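Local coordinates for protein N-terminal acetyltransferase B complex subunit MDM20 (Candida albicans, PDB 5K04) that serves as the non-catalytic subunit of the NatB N-terminal acetyltransferase complex and probably scaffolds the catalytic subunit that acetylates protein N-termini, at residues A165-Y168 / N169-K173; L193-S197 / K198-Q202. All blocks are in the same frame, centred on the assembly; numbering follows the deposited sequence.

Interaction 1: A165-Y168 / N169-K173; sequences ASLY and NSLGK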
loop_
_atom_site.group_PDB
_atom_site.type_symbol
_atom_site.label_atom_id
_atom_site.label_comp_id
_atom_site.label_asym_id
_atom_site.label_seq_id
_atom_site.Cartn_x
_atom_site.Cartn_y
_atom_site.Cartn_z
ATOM N N ALA A 165 -25.321 5.895 17.738
ATOM C CA ALA A 165 -24.540 4.694 18.007
ATOM C C ALA A 165 -25.349 3.659 18.781
ATOM O O ALA A 165 -25.330 2.464 18.457
ATOM C CB ALA A 165 -23.274 5.075 18.775
ATOM N N SER A 166 -26.055 4.104 19.818
ATOM C CA SER A 166 -26.872 3.207 20.623
ATOM C C SER A 166 -27.925 2.499 19.768
ATOM O O SER A 166 -28.127 1.283 19.884
ATOM C CB SER A 166 -27.515 4.013 21.765
ATOM O OG SER A 166 -28.373 3.205 22.544
ATOM N N LEU A 167 -28.610 3.248 18.898
ATOM C CA LEU A 167 -29.615 2.644 18.028
ATOM C C LEU A 167 -28.989 1.628 17.082
ATOM O O LEU A 167 -29.493 0.506 16.933
ATOM C CB LEU A 167 -30.327 3.732 17.235
ATOM C CG LEU A 167 -31.236 3.240 16.117
ATOM C CD1 LEU A 167 -32.498 2.647 16.689
ATOM C CD2 LEU A 167 -31.549 4.393 15.184
ATOM N N TYR A 168 -27.893 2.021 16.415
ATOM C CA TYR A 168 -27.232 1.144 15.452
ATOM C C TYR A 168 -26.775 -0.147 16.117
ATOM O O TYR A 168 -26.871 -1.234 15.536
ATOM C CB TYR A 168 -26.038 1.866 14.823
ATOM C CG TYR A 168 -26.374 3.017 13.877
ATOM C CD1 TYR A 168 -27.660 3.206 13.394
ATOM C CD2 TYR A 168 -25.380 3.896 13.444
ATOM C CE1 TYR A 168 -27.954 4.246 12.516
ATOM C CE2 TYR A 168 -25.664 4.930 12.569
ATOM C CZ TYR A 168 -26.947 5.100 12.108
ATOM O OH TYR A 168 -27.229 6.137 11.247
ATOM N N ASN A 169 -26.282 -0.042 17.345
ATOM C CA ASN A 169 -25.795 -1.214 18.053
ATOM C C ASN A 169 -26.937 -2.120 18.479
ATOM O O ASN A 169 -26.802 -3.349 18.456
ATOM C CB ASN A 169 -24.991 -0.769 19.266
ATOM C CG ASN A 169 -24.098 -1.827 19.749
ATOM O OD1 ASN A 169 -23.000 -2.020 19.215
ATOM N ND2 ASN A 169 -24.575 -2.589 20.732
ATOM N N SER A 170 -28.066 -1.523 18.875
ATOM C CA SER A 170 -29.237 -2.296 19.278
ATOM C C SER A 170 -29.873 -3.008 18.092
ATOM O O SER A 170 -30.382 -4.125 18.233
ATOM C CB SER A 170 -30.252 -1.372 19.953
ATOM O OG SER A 170 -31.550 -1.905 19.830
ATOM N N LEU A 171 -29.880 -2.367 16.918
ATOM C CA LEU A 171 -30.491 -2.997 15.749
ATOM C C LEU A 171 -29.630 -4.143 15.236
ATOM O O LEU A 171 -30.156 -5.169 14.791
ATOM C CB LEU A 171 -30.735 -1.958 14.644
ATOM C CG LEU A 171 -31.803 -0.880 14.894
ATOM C CD1 LEU A 171 -31.675 0.222 13.876
ATOM C CD2 LEU A 171 -33.237 -1.430 14.874
ATOM N N GLY A 172 -28.305 -3.990 15.281
ATOM C CA GLY A 172 -27.443 -5.065 14.815
ATOM C C GLY A 172 -27.474 -6.262 15.745
ATOM O O GLY A 172 -27.521 -7.412 15.296
ATOM N N LYS A 173 -27.443 -6.001 17.055
ATOM C CA LYS A 173 -27.502 -7.062 18.048
ATOM C C LYS A 173 -28.778 -7.876 17.902
ATOM O O LYS A 173 -28.753 -9.111 17.917
ATOM C CB LYS A 173 -27.412 -6.456 19.456
ATOM C CG LYS A 173 -27.303 -7.482 20.560
ATOM C CD LYS A 173 -27.759 -6.941 21.902
ATOM C CE LYS A 173 -26.635 -6.312 22.689
ATOM N NZ LYS A 173 -27.084 -6.011 24.082
#
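Leu167 and Leu171, one turn apart on helix 162-177, meet along the same face, with Leu171 doing the reaching. Leu167 stands out from the helix, its CG anti to the backbone N (chi1 170°), whereas Leu171, its CG tucked beside its own N (chi1 -68°), runs back along the helix, each carbon from CB through CG to CD1 a step nearer the preceding turn. The two isobutyl groups cross obliquely, and Leu171 CD1 rests against both CG and CD1 of Leu167, 3.8 Å from Leu167 CG. Leu167 O, which accepts from Leu171 N at 2.9 Å, also has Leu171 CG alongside at 3.4 Å.

The other backbone bonds are ordinary i to i+4 alpha-helical ones, such as Ser170 N to Ser166 O at 3.0 Å. Ser170 also lays its CB against that carbonyl, 3.4 Å from Ser166 O. Asn169 rests its CB on Ala165 O, 3.3 Å away, but sends its amide off the helix, where ND2 probably bonds to Phe194 O.

Tyr168, with CG anti to its carbonyl carbon (chi1 -70°), swings its ring back toward the start of the helix. Together with Ala165 and Asn169 it touches Leu157 on helix 143-157, the preceding helix of this all-helical chain; Leu171 reaches Phe153 on that helix, and Lys173 lies against the loop residues Phe194 and Leu195.

Interaction 2: L193-S197 / K198-Q202; sequences LFLSS and KEIEQ
Leu195 and Ser196 run extended into the turn, and from Ser197 the backbone is helical, with Ser196 O accepting from Ile200 N at 2.8 Å and Ser197 O from Glu201 N at 3.2 Å. Ser196 is the N-cap. Its OG sits between its own N and carbonyl carbon (chi1 67°), turned toward the first turn, where it accepts from Glu199 N at 3.1 Å. Glu199 completes the exchange: its chain, extended beyond CG, runs back past the cap, and Glu199 OE1 takes the N-H of Ser196 N at 2.8 Å through its anti lone pair, an almost straight bond (174°). This reciprocal pair is a capping box, which gives the N-H of Glu199, in the first turn, and that of Ser196, at the cap itself, a side-chain acceptor each. OE2 of the same carboxylate turns to Lys173.

Leu195, just before the cap, closes over the same turn: its CB packs at 3.7 Å on Ile200 CG1, the pairing of a hydrophobic staple, and its CD2 lies 3.7 Å from Glu199 OE1. Beyond Leu195, Ile200 continues onto Leu218 and Ala222 of helix 213-225, to which Ser197 OG also ties the helix start by bonding Glu225 OE1, and Glu201 OE1 bonds to Ser228 OG and Asn226 ND2.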
loop_
_atom_site.group_PDB
_atom_site.type_symbol
_atom_site.label_atom_id
_atom_site.label_comp_id
_atom_site.label_asym_id
_atom_site.label_seq_id
_atom_site.Cartn_x
_atom_site.Cartn_y
_atom_site.Cartn_z
ATOM N N LEU A 193 -19.611 -7.897 17.411
ATOM C CA LEU A 193 -19.397 -6.489 17.089
ATOM C C LEU A 193 -20.345 -5.568 17.851
ATOM O O LEU A 193 -20.088 -4.367 17.920
ATOM C CB LEU A 193 -19.552 -6.253 15.586
ATOM C CG LEU A 193 -18.626 -7.084 14.690
ATOM C CD1 LEU A 193 -19.068 -6.941 13.238
ATOM C CD2 LEU A 193 -17.149 -6.662 14.875
ATOM N N PHE A 194 -21.423 -6.094 18.432
ATOM C CA PHE A 194 -22.400 -5.260 19.131
ATOM C C PHE A 194 -22.449 -5.534 20.626
ATOM O O PHE A 194 -23.357 -5.041 21.306
ATOM C CB PHE A 194 -23.785 -5.452 18.509
ATOM C CG PHE A 194 -23.777 -5.327 17.016
ATOM C CD1 PHE A 194 -23.626 -4.081 16.417
ATOM C CD2 PHE A 194 -23.865 -6.452 16.211
ATOM C CE1 PHE A 194 -23.589 -3.958 15.033
ATOM C CE2 PHE A 194 -23.813 -6.336 14.828
ATOM C CZ PHE A 194 -23.688 -5.084 14.237
ATOM N N LEU A 195 -21.494 -6.305 21.153
ATOM C CA LEU A 195 -21.530 -6.793 22.518
ATOM C C LEU A 195 -20.464 -6.135 23.379
ATOM O O LEU A 195 -19.379 -5.788 22.906
ATOM C CB LEU A 195 -21.318 -8.301 22.561
ATOM C CG LEU A 195 -22.369 -9.150 21.867
ATOM C CD1 LEU A 195 -22.011 -10.608 22.079
ATOM C CD2 LEU A 195 -23.779 -8.818 22.405
ATOM N N SER A 196 -20.765 -6.027 24.670
ATOM C CA SER A 196 -19.761 -5.600 25.622
ATOM C C SER A 196 -18.760 -6.723 25.866
ATOM O O SER A 196 -18.979 -7.889 25.522
ATOM C CB SER A 196 -20.408 -5.187 26.946
ATOM O OG SER A 196 -20.983 -6.309 27.604
ATOM N N SER A 197 -17.647 -6.345 26.487
ATOM C CA SER A 197 -16.645 -7.322 26.890
ATOM C C SER A 197 -17.251 -8.377 27.814
ATOM O O SER A 197 -16.916 -9.565 27.715
ATOM C CB SER A 197 -15.478 -6.593 27.569
ATOM O OG SER A 197 -14.269 -7.324 27.475
ATOM N N LYS A 198 -18.154 -7.958 28.717
ATOM C CA LYS A 198 -18.824 -8.904 29.607
ATOM C C LYS A 198 -19.690 -9.872 28.820
ATOM O O LYS A 198 -19.694 -11.082 29.089
ATOM C CB LYS A 198 -19.684 -8.165 30.636
ATOM C CG LYS A 198 -18.910 -7.373 31.662
ATOM C CD LYS A 198 -18.101 -8.284 32.577
ATOM C CE LYS A 198 -18.918 -8.771 33.765
ATOM N NZ LYS A 198 -18.048 -9.406 34.817
ATOM N N GLU A 199 -20.441 -9.352 27.846
ATOM C CA GLU A 199 -21.320 -10.204 27.057
ATOM C C GLU A 199 -20.514 -11.137 26.158
ATOM O O GLU A 199 -20.864 -12.311 26.002
ATOM C CB GLU A 199 -22.278 -9.334 26.240
ATOM C CG GLU A 199 -23.277 -8.533 27.065
ATOM C CD GLU A 199 -24.003 -7.469 26.235
ATOM O OE1 GLU A 199 -23.339 -6.770 25.437
ATOM O OE2 GLU A 199 -25.240 -7.342 26.381
ATOM N N ILE A 200 -19.421 -10.632 25.581
ATOM C CA ILE A 200 -18.561 -11.448 24.723
ATOM C C ILE A 200 -18.077 -12.695 25.470
ATOM O O ILE A 200 -18.139 -13.815 24.948
ATOM C CB ILE A 200 -17.381 -10.606 24.198
ATOM C CG1 ILE A 200 -17.859 -9.584 23.155
ATOM C CG2 ILE A 200 -16.293 -11.493 23.628
ATOM C CD1 ILE A 200 -16.751 -8.690 22.625
ATOM N N GLU A 201 -17.570 -12.522 26.696
ATOM C CA GLU A 201 -17.104 -13.680 27.463
ATOM C C GLU A 201 -18.236 -14.664 27.709
ATOM O O GLU A 201 -18.073 -15.878 27.541
ATOM C CB GLU A 201 -16.503 -13.256 28.808
ATOM C CG GLU A 201 -16.016 -14.479 29.599
ATOM C CD GLU A 201 -15.377 -14.147 30.949
ATOM O OE1 GLU A 201 -15.381 -12.956 31.351
ATOM O OE2 GLU A 201 -14.881 -15.096 31.610
ATOM N N GLN A 202 -19.390 -14.142 28.136
ATOM C CA GLN A 202 -20.551 -14.981 28.395
ATOM C C GLN A 202 -20.980 -15.728 27.133
ATOM O O GLN A 202 -21.273 -16.925 27.183
ATOM C CB GLN A 202 -21.680 -14.104 28.957
ATOM C CG GLN A 202 -22.926 -14.841 29.337
ATOM C CD GLN A 202 -22.646 -15.987 30.302
ATOM O OE1 GLN A 202 -21.864 -15.849 31.242
ATOM N NE2 GLN A 202 -23.288 -17.126 30.064
#

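How the interactions relate
Interaction 1 comes first along the chain, inside helix 162-177; interaction 2 follows across helix 185-192, in the loop leading into helix 197-204. Their centres lie about 14 Å apart, on the same side of the chain's centre. They touch directly: Asn169 ND2 probably bonds to Phe194 O at 2.8 Å, and Lys173 NZ forms a salt bridge with Glu199 OE2 at 3.2 Å. The ring of Phe194 lies with a face against the backbone of Gly172, CD2 3.6 Å from Gly172 C. Helix 143-157 borders both contacts, and helix 213-225 packs against interaction 2. Helix 162-177 is thus joined to the start of helix 197-204, consistent with the helical-repeat build of a TPR-like subunit.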